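Side-chain contact in 6-carboxyhexanoate--coa ligase (PDB 5FLG), which belongs to the 6-carboxyhexanoate--CoA ligase family and binds phosphoaminophosphonic acid-adenylate ester, pimelic acid and magnesium: residues E103-R107 / D108-K112. Numbering follows the deposited sequence.
Sequences EGVSR and DVIEK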
loop_
_atom_site.group_PDB
_atom_site.type_symbol
_atom_site.label_atom_id
_atom_site.label_comp_id
_atom_site.label_asym_id
_atom_site.label_seq_id
_atom_site.Cartn_x
_atom_site.Cartn_y
_atom_site.Cartn_z
ATOM N N GLU A 103 5.742 35.717 15.662
ATOM C CA GLU A 103 4.426 35.112 15.434
ATOM C C GLU A 103 3.644 34.841 16.726
ATOM O O GLU A 103 2.487 34.491 16.655
ATOM C CB GLU A 103 4.549 33.802 14.651
ATOM C CG GLU A 103 3.237 33.231 14.172
ATOM C CD GLU A 103 2.582 34.025 13.038
ATOM O OE1 GLU A 103 3.303 34.698 12.281
ATOM O OE2 GLU A 103 1.336 33.970 12.921
ATOM N N GLY A 104 4.319 34.774 17.864
ATOM C CA GLY A 104 3.622 34.588 19.131
ATOM C C GLY A 104 4.115 33.444 19.992
ATOM O O GLY A 104 3.617 33.231 21.098
ATOM N N VAL A 105 5.080 32.672 19.506
ATOM C CA VAL A 105 5.670 31.648 20.351
ATOM C C VAL A 105 6.665 32.264 21.297
ATOM O O VAL A 105 7.613 32.923 20.869
ATOM C CB VAL A 105 6.428 30.591 19.540
ATOM C CG1 VAL A 105 6.840 29.456 20.453
ATOM C CG2 VAL A 105 5.551 30.086 18.417
ATOM N N SER A 106 6.507 32.014 22.592
ATOM C CA SER A 106 7.395 32.683 23.552
ATOM C C SER A 106 8.800 32.081 23.418
ATOM O O SER A 106 8.947 30.918 23.038
ATOM C CB SER A 106 6.872 32.531 24.993
ATOM O OG SER A 106 7.294 31.301 25.554
ATOM N N ARG A 107 9.805 32.884 23.765
ATOM C CA ARG A 107 11.212 32.557 23.637
ATOM C C ARG A 107 11.635 31.319 24.399
ATOM O O ARG A 107 12.401 30.491 23.874
ATOM C CB ARG A 107 12.061 33.731 24.112
ATOM C CG ARG A 107 13.507 33.654 23.678
ATOM C CD ARG A 107 14.247 34.902 24.127
ATOM N NE ARG A 107 13.873 36.046 23.304
ATOM C CZ ARG A 107 14.531 37.197 23.281
ATOM N NH1 ARG A 107 15.586 37.364 24.065
ATOM N NH2 ARG A 107 14.134 38.178 22.475
ATOM N N ASP A 108 11.094 31.147 25.598
ATOM C CA ASP A 108 11.445 29.994 26.397
ATOM C C ASP A 108 10.876 28.707 25.800
ATOM O O ASP A 108 11.547 27.666 25.827
ATOM C CB ASP A 108 10.943 30.155 27.829
ATOM C CG ASP A 108 9.463 30.373 27.880
ATOM O OD1 ASP A 108 9.000 31.247 27.116
ATOM O OD2 ASP A 108 8.756 29.561 28.512
ATOM N N VAL A 109 9.686 28.773 25.199
ATOM C CA VAL A 109 9.170 27.621 24.444
ATOM C C VAL A 109 10.035 27.283 23.211
ATOM O O VAL A 109 10.351 26.099 22.940
ATOM C CB VAL A 109 7.730 27.871 24.003
ATOM C CG1 VAL A 109 7.279 26.801 23.022
ATOM C CG2 VAL A 109 6.822 27.917 25.235
ATOM N N ILE A 110 10.486 28.314 22.520
ATOM C CA ILE A 110 11.327 28.128 21.329
ATOM C C ILE A 110 12.623 27.431 21.749
ATOM O O ILE A 110 13.054 26.475 21.111
ATOM C CB ILE A 110 11.656 29.491 20.663
ATOM C CG1 ILE A 110 10.398 30.093 20.040
ATOM C CG2 ILE A 110 12.724 29.332 19.561
ATOM C CD1 ILE A 110 10.556 31.545 19.604
ATOM N N GLU A 111 13.240 27.890 22.838
ATOM C CA GLU A 111 14.529 27.329 23.255
ATOM C C GLU A 111 14.354 25.878 23.689
ATOM O O GLU A 111 15.177 24.999 23.394
ATOM C CB GLU A 111 15.162 28.146 24.373
ATOM C CG GLU A 111 15.757 29.474 23.933
ATOM C CD GLU A 111 15.822 30.498 25.065
ATOM O OE1 GLU A 111 15.456 30.176 26.222
ATOM O OE2 GLU A 111 16.191 31.654 24.793
ATOM N N LYS A 112 13.269 25.607 24.390
ATOM C CA LYS A 112 13.047 24.253 24.863
ATOM C C LYS A 112 12.898 23.331 23.653
ATOM O O LYS A 112 13.310 22.161 23.699
ATOM C CB LYS A 112 11.816 24.158 25.748
ATOM C CG LYS A 112 11.981 24.767 27.148
ATOM C CD LYS A 112 10.638 24.860 27.857
ATOM C CE LYS A 112 10.779 25.475 29.245
ATOM N NZ LYS A 112 9.474 25.413 29.968
#
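Val-105 meets Val-109 and Ile-110 chiefly through its CG1 methyl, a small worked example of how the residue ahead of an N-cap can pack on the first turn of a helix. With CG1 anti to the backbone N (chi1 -172°), this methyl lies 3.7 Å from CG1 of Val-109, the two side chains crossing at about a right angle. The same Val-105 CG1 packs at 3.6 Å on CG1 of Ile-110, whose CD1 reaches the carbonyl O of Val-105; this pair is a hydrophobic staple, with Val-109 beside it. Phe-231 of strand 227-232 touches both valines, and Ile-110 rests on Leu-100 of helix 89-102, so the cluster ties the helix start to the sheet and to the preceding helix.

At the N-cap, Ser-106 has chi1 of 84°, which sets OG between its backbone N and carbonyl carbon. There OG stands 3.4 Å from CG2 of Val-109 and is modelled very close to OD1 of Asp-108, probably as a donor, though the separation is too short to be taken at face value. The carbonyl O of Ser-106 accepts the amide N of Ile-110 at 3.1 Å and so opens the helical bonding.

Arg-107 continues that pattern: its O takes the N-H of Glu-111 at 2.9 Å. Its side chain meets that of Glu-111 through the aliphatic part, CG lying 3.5 Å from OE2 of Glu-111. The charged ends do not touch, and the guanidinium instead forms a salt bridge with Glu-101 through NE.

Upstream, Gly-104 closes helix 89-102; the result is a short interhelical connection, a Schellman C-cap followed almost at once by a stapled N-cap.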